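Local coordinates for protein nicotinate phosphoribosyltransferase (Porphyromonas gingivalis, PDB 2IM5) that probably catalyses the ATP-driven synthesis of nicotinate D-ribonucleotide from nicotinate and phosphoribosyl diphosphate, a step of NAD(+) biosynthesis, at residues F328-G331 against T332-N336; P75-P78 against P79-D83; T121-L124 against A125-E129; L173-E176 against D177-D181. One frame throughout, in Å; residues are numbered along the deposited sequence.

Interaction 1. Residues F328-G331 against T332-N336; sequences FGIG and TNLTN
Two backbone N-H groups grip the carbonyl oxygen of Gly331, the N-cap residue where strand 325-330 of the parallel sheet gives way to the short helix 332-335. Leu334 N donates to Gly331 O at 2.9 Å and lies above the carbonyl plane, while Thr335 N reaches the same oxygen at 3.2 Å from the opposite face of that plane and along the straighter path, with an N-H...O angle of 164°. With one donor on each face, this carbonyl ties the end of the strand to the single turn of helix that follows.

Alongside this cap, Ile330, the last strand residue, packs against the helix. Ile330 has CG2 anti to its own N (CG1 at chi1 -56°), which carries this methyl to Leu334, where it rests 3.5 Å from Leu334 CG; Leu334 CD1 also lies 3.8 Å from Ile330 CB. The two side chains cross at about a right angle, and helix 141-157 adds Met155 against Ile330 and Lys151 against Leu334. Thr335 is held from elsewhere, its OG1 hydrogen-bonded to Gly166 O. Strand, glycine and helix thus form a tight beta-to-alpha junction at the end of a central strand of the barrel-type domain. Water 1 bridges the amides of Gly331 and Asn333, accepting from Asn333 N at 3.0 Å and more weakly from Gly331 N at 3.2 Å.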
# COMPACT_ATOMS: atom_id res chain seq x y z
N PHE A 328 2.41 -12.39 6.63
CA PHE A 328 1.26 -11.52 6.75
C PHE A 328 1.56 -10.04 6.83
O PHE A 328 2.63 -9.63 7.27
CB PHE A 328 0.45 -11.95 7.99
CG PHE A 328 0.03 -13.38 7.96
CD1 PHE A 328 -1.19 -13.74 7.40
CD2 PHE A 328 0.89 -14.38 8.39
CE1 PHE A 328 -1.54 -15.08 7.27
CE2 PHE A 328 0.55 -15.73 8.26
CZ PHE A 328 -0.67 -16.08 7.70
N GLY A 329 0.59 -9.26 6.40
CA GLY A 329 0.69 -7.82 6.45
C GLY A 329 -0.50 -7.42 7.30
O GLY A 329 -1.64 -7.61 6.89
N ILE A 330 -0.24 -6.90 8.49
CA ILE A 330 -1.31 -6.49 9.38
C ILE A 330 -1.35 -4.97 9.48
O ILE A 330 -0.34 -4.34 9.76
CB ILE A 330 -1.13 -7.10 10.79
CG1 ILE A 330 -1.04 -8.63 10.66
CG2 ILE A 330 -2.28 -6.71 11.69
CD1 ILE A 330 -0.89 -9.35 11.98
N GLY A 331 -2.53 -4.39 9.26
CA GLY A 331 -2.64 -2.95 9.30
C GLY A 331 -3.37 -2.27 10.44
O GLY A 331 -2.86 -2.18 11.56
N THR A 332 -4.58 -1.80 10.15
CA THR A 332 -5.39 -1.07 11.11
C THR A 332 -5.60 -1.75 12.47
O THR A 332 -5.75 -1.07 13.48
CB THR A 332 -6.76 -0.71 10.48
OG1 THR A 332 -7.33 0.40 11.19
CG2 THR A 332 -7.71 -1.88 10.54
N ASN A 333 -5.61 -3.08 12.50
CA ASN A 333 -5.78 -3.78 13.77
C ASN A 333 -4.66 -3.42 14.74
O ASN A 333 -4.84 -3.49 15.96
CB ASN A 333 -5.80 -5.30 13.56
CG ASN A 333 -5.81 -6.06 14.88
OD1 ASN A 333 -4.76 -6.26 15.51
ND2 ASN A 333 -6.99 -6.49 15.31
N LEU A 334 -3.51 -3.03 14.21
CA LEU A 334 -2.37 -2.66 15.04
C LEU A 334 -2.23 -1.16 15.25
O LEU A 334 -1.99 -0.71 16.36
CB LEU A 334 -1.07 -3.19 14.41
CG LEU A 334 -0.89 -4.71 14.25
CD1 LEU A 334 0.43 -5.01 13.56
CD2 LEU A 334 -0.94 -5.37 15.62
N THR A 335 -2.40 -0.38 14.18
CA THR A 335 -2.22 1.07 14.27
C THR A 335 -3.43 1.90 14.65
O THR A 335 -3.32 3.10 14.86
CB THR A 335 -1.68 1.61 12.94
OG1 THR A 335 -2.68 1.43 11.93
CG2 THR A 335 -0.41 0.85 12.53
N ASN A 336 -4.60 1.28 14.72
CA ASN A 336 -5.79 2.01 15.10
C ASN A 336 -6.73 1.11 15.88
O ASN A 336 -7.77 0.68 15.38
CB ASN A 336 -6.51 2.58 13.87
CG ASN A 336 -7.42 3.73 14.22
OD1 ASN A 336 -7.98 3.78 15.32
ND2 ASN A 336 -7.59 4.67 13.29
O HOH W 1 -5.53 -4.92 10.15

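Interaction 2. Residues P75-P78 against P79-D83; sequences PYLP and PIYID
Leu77 and Tyr81 form the apolar centre of this helix start, with Leu77 CD2 4.1 Å from Tyr81 CD2 and approaching the ring obliquely. Tyr81 has CG anti to its backbone N (chi1 -165°), which swings the ring back beside the leucine; Phe15 and Tyr240 touch Leu77 from helices 12-24 and 228-240, and the rings of Tyr19 and Phe84 meet that of Tyr81. Further out, Pro78 touches two helix residues, Pro78 CB being 4.1 Å from Ile80 CG2 and Pro78 CD 4.3 Å from Tyr81 CB. On another side, Ile82 CD1 lies 3.9 Å from Leu77 O, and the same side chain packs on Lys67 and Gln71 of helix 64-73.

The polar edge is the carbonyl of Pro78, the N-cap of helix 79-87. Ile82 N donates to Pro78 O at 3.2 Å in the carbonyl plane, and Tyr81 N adds a weak bond to that oxygen at 3.0 Å. Pro79 has no N-H to offer, but at the first helical position its absence costs no helix bond, and Pro78 O is left to take the amides that follow in the first turn.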
# COMPACT_ATOMS: atom_id res chain seq x y z
N PRO A 75 18.96 -0.58 -0.64
CA PRO A 75 19.91 -0.60 -1.76
C PRO A 75 19.28 -0.78 -3.14
O PRO A 75 19.89 -0.42 -4.13
CB PRO A 75 20.87 -1.73 -1.39
CG PRO A 75 19.97 -2.68 -0.66
CD PRO A 75 19.18 -1.75 0.23
N TYR A 76 18.08 -1.36 -3.20
CA TYR A 76 17.43 -1.52 -4.50
C TYR A 76 17.03 -0.16 -5.09
O TYR A 76 16.64 -0.07 -6.26
CB TYR A 76 16.23 -2.47 -4.41
CG TYR A 76 15.49 -2.40 -3.10
CD1 TYR A 76 14.55 -1.40 -2.88
CD2 TYR A 76 15.77 -3.29 -2.07
CE1 TYR A 76 13.89 -1.29 -1.64
CE2 TYR A 76 15.12 -3.19 -0.83
CZ TYR A 76 14.19 -2.19 -0.63
OH TYR A 76 13.58 -2.06 0.59
N LEU A 77 17.11 0.89 -4.28
CA LEU A 77 16.82 2.24 -4.78
C LEU A 77 18.21 2.75 -5.17
O LEU A 77 19.09 2.93 -4.32
CB LEU A 77 16.23 3.14 -3.69
CG LEU A 77 14.86 2.77 -3.13
CD1 LEU A 77 14.48 3.77 -2.02
CD2 LEU A 77 13.82 2.79 -4.24
N PRO A 78 18.44 2.97 -6.48
CA PRO A 78 19.72 3.45 -7.00
C PRO A 78 20.11 4.83 -6.50
O PRO A 78 19.27 5.60 -6.04
CB PRO A 78 19.51 3.44 -8.52
CG PRO A 78 18.35 2.52 -8.73
CD PRO A 78 17.46 2.84 -7.56
N PRO A 79 21.41 5.17 -6.61
CA PRO A 79 21.92 6.47 -6.17
C PRO A 79 21.20 7.65 -6.83
O PRO A 79 20.98 8.68 -6.19
CB PRO A 79 23.40 6.40 -6.57
CG PRO A 79 23.72 4.95 -6.40
CD PRO A 79 22.51 4.28 -7.02
N ILE A 80 20.81 7.50 -8.09
CA ILE A 80 20.11 8.57 -8.78
C ILE A 80 18.80 8.90 -8.08
O ILE A 80 18.42 10.06 -8.00
CB ILE A 80 19.83 8.22 -10.28
CG1 ILE A 80 19.13 9.40 -10.98
CG2 ILE A 80 18.93 6.99 -10.39
CD1 ILE A 80 20.00 10.66 -11.06
N TYR A 81 18.11 7.88 -7.58
CA TYR A 81 16.84 8.12 -6.90
C TYR A 81 17.07 8.75 -5.53
O TYR A 81 16.26 9.55 -5.07
CB TYR A 81 16.02 6.84 -6.75
CG TYR A 81 14.59 7.13 -6.40
CD1 TYR A 81 13.76 7.83 -7.29
CD2 TYR A 81 14.05 6.74 -5.17
CE1 TYR A 81 12.44 8.14 -6.96
CE2 TYR A 81 12.74 7.04 -4.83
CZ TYR A 81 11.94 7.73 -5.73
OH TYR A 81 10.64 8.01 -5.41
N ILE A 82 18.16 8.36 -4.89
CA ILE A 82 18.48 8.92 -3.59
C ILE A 82 18.80 10.40 -3.76
O ILE A 82 18.45 11.21 -2.91
CB ILE A 82 19.65 8.17 -2.94
CG1 ILE A 82 19.20 6.75 -2.60
CG2 ILE A 82 20.10 8.89 -1.67
CD1 ILE A 82 20.30 5.89 -2.07
N ASP A 83 19.46 10.75 -4.86
CA ASP A 83 19.77 12.15 -5.13
C ASP A 83 18.46 12.90 -5.37
O ASP A 83 18.30 14.04 -4.94
CB ASP A 83 20.67 12.31 -6.36
CG ASP A 83 22.15 12.14 -6.04
OD1 ASP A 83 22.51 12.28 -4.86
OD2 ASP A 83 22.95 11.87 -6.96

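Interaction 3. Residues T121-L124 against A125-E129; sequences TPIL and AVISE
Ile123 and Ile127, one helical turn apart, meet at an oblique angle: the CG2 branch of Ile123 touches the end of the Ile127 arm, CD1, 3.9 Å away. Ile127 has CG1 anti to its carbonyl carbon (chi1 -71°) and the chain extended beyond it, so that the arm leans back over the preceding turn, with CG1 3.3 Å from Ile123 O and CD1 beside the Ile123 methyl. Val126 CG2, likewise anti to the carbonyl carbon of its own residue, lies 3.1 Å from Pro122 O. Elsewhere round the helix, the CB atoms of Ala125 and Ser128 lie near the carbonyl oxygens of Thr121 and Leu124.

Under the side chains runs a regular ladder of i to i+4 bonds: Ala125 N to Thr121 O at 2.9 Å, Val126 N to Pro122 O at 2.8 Å, and the amides of Ile127 and Ser128 to the carbonyls of Ile123 and Leu124. The buried hydroxyls are satisfied from outside, Thr121 OG1 by Asp11 OD2 and Ser128 OG by Arg170 O.

Ile123, Leu124 and Ile127 press on the antiparallel sheet, where Phe34, Leu105, Ile107, Ile347 and Met349 receive them. This is the pattern of an alpha-helix packed by an aliphatic face against a beta-sheet, here helix 120-134 on the sheet that includes strands of the N-terminal domain.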
# COMPACT_ATOMS: atom_id res chain seq x y z
N THR A 121 -0.00 8.22 0.83
CA THR A 121 0.11 7.81 2.22
C THR A 121 0.16 8.97 3.23
O THR A 121 -0.57 8.94 4.22
CB THR A 121 1.34 6.88 2.43
OG1 THR A 121 1.11 5.64 1.74
CG2 THR A 121 1.54 6.57 3.90
N PRO A 122 1.01 9.98 2.99
CA PRO A 122 1.07 11.11 3.93
C PRO A 122 -0.28 11.81 4.09
O PRO A 122 -0.71 12.10 5.20
CB PRO A 122 2.12 12.02 3.29
CG PRO A 122 3.01 11.06 2.56
CD PRO A 122 2.03 10.12 1.93
N ILE A 123 -0.95 12.07 2.97
CA ILE A 123 -2.26 12.73 3.02
C ILE A 123 -3.29 11.93 3.80
O ILE A 123 -4.04 12.49 4.60
CB ILE A 123 -2.79 13.04 1.60
CG1 ILE A 123 -1.95 14.17 0.98
CG2 ILE A 123 -4.27 13.45 1.66
CD1 ILE A 123 -2.43 14.62 -0.40
N LEU A 124 -3.34 10.62 3.58
CA LEU A 124 -4.30 9.79 4.30
C LEU A 124 -3.97 9.77 5.79
O LEU A 124 -4.87 9.85 6.64
CB LEU A 124 -4.32 8.37 3.73
CG LEU A 124 -4.96 8.22 2.34
CD1 LEU A 124 -4.70 6.82 1.80
CD2 LEU A 124 -6.46 8.49 2.42
N ALA A 125 -2.68 9.67 6.12
CA ALA A 125 -2.26 9.64 7.52
C ALA A 125 -2.59 10.97 8.18
O ALA A 125 -2.96 11.02 9.35
CB ALA A 125 -0.77 9.37 7.62
N VAL A 126 -2.44 12.06 7.43
CA VAL A 126 -2.73 13.39 7.94
C VAL A 126 -4.22 13.55 8.21
O VAL A 126 -4.62 14.04 9.26
CB VAL A 126 -2.28 14.48 6.96
CG1 VAL A 126 -2.94 15.82 7.30
CG2 VAL A 126 -0.77 14.63 7.02
N ILE A 127 -5.04 13.13 7.25
CA ILE A 127 -6.49 13.23 7.41
C ILE A 127 -6.94 12.41 8.61
O ILE A 127 -7.76 12.87 9.41
CB ILE A 127 -7.22 12.73 6.14
CG1 ILE A 127 -7.02 13.75 5.02
CG2 ILE A 127 -8.70 12.50 6.43
CD1 ILE A 127 -7.62 13.32 3.71
N SER A 128 -6.41 11.21 8.74
CA SER A 128 -6.77 10.34 9.85
C SER A 128 -6.42 10.98 11.20
O SER A 128 -7.27 11.09 12.08
CB SER A 128 -6.07 8.99 9.71
OG SER A 128 -6.46 8.11 10.76
N GLU A 129 -5.17 11.42 11.35
CA GLU A 129 -4.75 12.03 12.60
C GLU A 129 -5.53 13.32 12.90
O GLU A 129 -5.96 13.52 14.03
CB GLU A 129 -3.24 12.30 12.60
CG GLU A 129 -2.72 12.88 13.90
CD GLU A 129 -1.24 12.64 14.14
OE1 GLU A 129 -0.69 13.21 15.11
OE2 GLU A 129 -0.62 11.87 13.37

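Interaction 4. Residues L173-E176 against D177-D181; sequences LEVE and DRVTD
The flat carboxylate of Glu176 is joined to Thr180 by water 2, which donates to Glu176 OE2 at 3.0 Å and to Thr180 OG1 at 2.9 Å, while Glu176 OE1 forms a salt bridge with Arg170. A second flat group, the guanidinium of Arg178, has Asp181 OD2 at its edge and in its plane but 3.8 Å from Arg178 NH1, a long salt bridge within 177-181. Arg178 NE pairs with Glu145 of helix 141-157, whose Trp141 also touches the arginine side chain.

These pairs lie on helix 173-186, the connecting helix of a beta-alpha-beta unit between strands 162-164 and 191-194 of the parallel sheet. Here Glu176 O is doubly held by one residue. Thr180 N donates to Glu176 O at 2.9 Å and Thr180 OG1 at 2.7 Å, from opposite faces of the carbonyl plane. Thr180 OG1 sits anti to its own carbonyl carbon (chi1 -61°), a rotamer that brings the hydroxyl back over the preceding turn. On another flank, Val175 and Val179 lie side by side and point the same way, with Val175 CG1 4.0 Å from Val179 CG2, and Val179 CG2 is also 3.1 Å from Val175 O.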
# COMPACT_ATOMS: atom_id res chain seq x y z
N LEU A 173 0.65 9.29 14.42
CA LEU A 173 2.05 8.89 14.26
C LEU A 173 2.51 8.32 15.61
O LEU A 173 3.19 7.29 15.68
CB LEU A 173 2.91 10.11 13.91
CG LEU A 173 4.28 9.95 13.23
CD1 LEU A 173 5.21 11.05 13.73
CD2 LEU A 173 4.90 8.59 13.50
N GLU A 174 2.13 9.01 16.67
CA GLU A 174 2.49 8.63 18.03
C GLU A 174 2.02 7.22 18.36
O GLU A 174 2.76 6.43 18.94
CB GLU A 174 1.90 9.64 19.01
CG GLU A 174 2.21 9.36 20.46
CD GLU A 174 1.79 10.51 21.35
OE1 GLU A 174 0.63 10.96 21.23
OE2 GLU A 174 2.62 10.96 22.16
N VAL A 175 0.79 6.89 17.97
CA VAL A 175 0.28 5.55 18.23
C VAL A 175 1.05 4.50 17.40
O VAL A 175 1.44 3.46 17.94
CB VAL A 175 -1.22 5.45 17.92
CG1 VAL A 175 -1.67 4.00 17.91
CG2 VAL A 175 -2.01 6.25 18.96
N GLU A 176 1.26 4.75 16.10
CA GLU A 176 1.98 3.79 15.28
C GLU A 176 3.41 3.62 15.80
O GLU A 176 3.94 2.52 15.81
CB GLU A 176 2.03 4.21 13.80
CG GLU A 176 2.91 3.27 12.95
CD GLU A 176 2.94 3.58 11.44
OE1 GLU A 176 2.70 4.74 11.03
OE2 GLU A 176 3.24 2.64 10.66
N ASP A 177 4.01 4.73 16.22
CA ASP A 177 5.37 4.71 16.74
C ASP A 177 5.49 3.80 17.97
O ASP A 177 6.35 2.93 18.03
CB ASP A 177 5.80 6.13 17.12
CG ASP A 177 7.29 6.24 17.42
OD1 ASP A 177 7.90 5.23 17.82
OD2 ASP A 177 7.85 7.34 17.26
N ARG A 178 4.62 4.03 18.95
CA ARG A 178 4.64 3.23 20.17
C ARG A 178 4.28 1.77 19.91
O ARG A 178 4.90 0.87 20.48
CB ARG A 178 3.69 3.83 21.21
CG ARG A 178 3.67 3.09 22.55
CD ARG A 178 5.08 2.85 23.08
NE ARG A 178 5.07 2.02 24.28
CZ ARG A 178 6.16 1.46 24.81
NH1 ARG A 178 7.35 1.64 24.24
NH2 ARG A 178 6.06 0.72 25.91
N VAL A 179 3.29 1.54 19.07
CA VAL A 179 2.87 0.18 18.74
C VAL A 179 4.02 -0.60 18.10
O VAL A 179 4.23 -1.77 18.40
CB VAL A 179 1.65 0.18 17.77
CG1 VAL A 179 1.45 -1.22 17.18
CG2 VAL A 179 0.39 0.60 18.53
N THR A 180 4.76 0.07 17.22
CA THR A 180 5.90 -0.54 16.55
C THR A 180 6.96 -0.89 17.59
O THR A 180 7.57 -1.96 17.54
CB THR A 180 6.52 0.41 15.51
OG1 THR A 180 5.54 0.71 14.51
CG2 THR A 180 7.74 -0.22 14.85
N ASP A 181 7.18 0.02 18.53
CA ASP A 181 8.16 -0.18 19.58
C ASP A 181 7.81 -1.40 20.43
O ASP A 181 8.67 -2.22 20.74
CB ASP A 181 8.23 1.05 20.48
CG ASP A 181 9.50 1.09 21.31
OD1 ASP A 181 9.99 0.01 21.70
OD2 ASP A 181 10.00 2.21 21.57
O HOH W 2 5.48 0.99 11.67

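In the fold
Interactions 1, 3 and 4 cluster, and interaction 4 touches both of the others. Helix 173-186 packs on the turn of interaction 1: Val179 CG2 lies 3.5 Å from Leu334 O, and Val175 CG1 3.6 Å from Thr335 O. At the start of the same helix, Leu173 N probably donates a hydrogen bond to Glu129 OE2 of interaction 3, 3.1 Å away. Interactions 1 and 3 do not touch, although their nearest atoms are about 4 Å apart. Arg170 ties interactions 3 and 4 together, its O accepting from Ser128 OG and its guanidinium pairing with Glu176. Interaction 2 stands apart, its centre about 26 Å from that of interaction 3 and 29 Å from that of interaction 1.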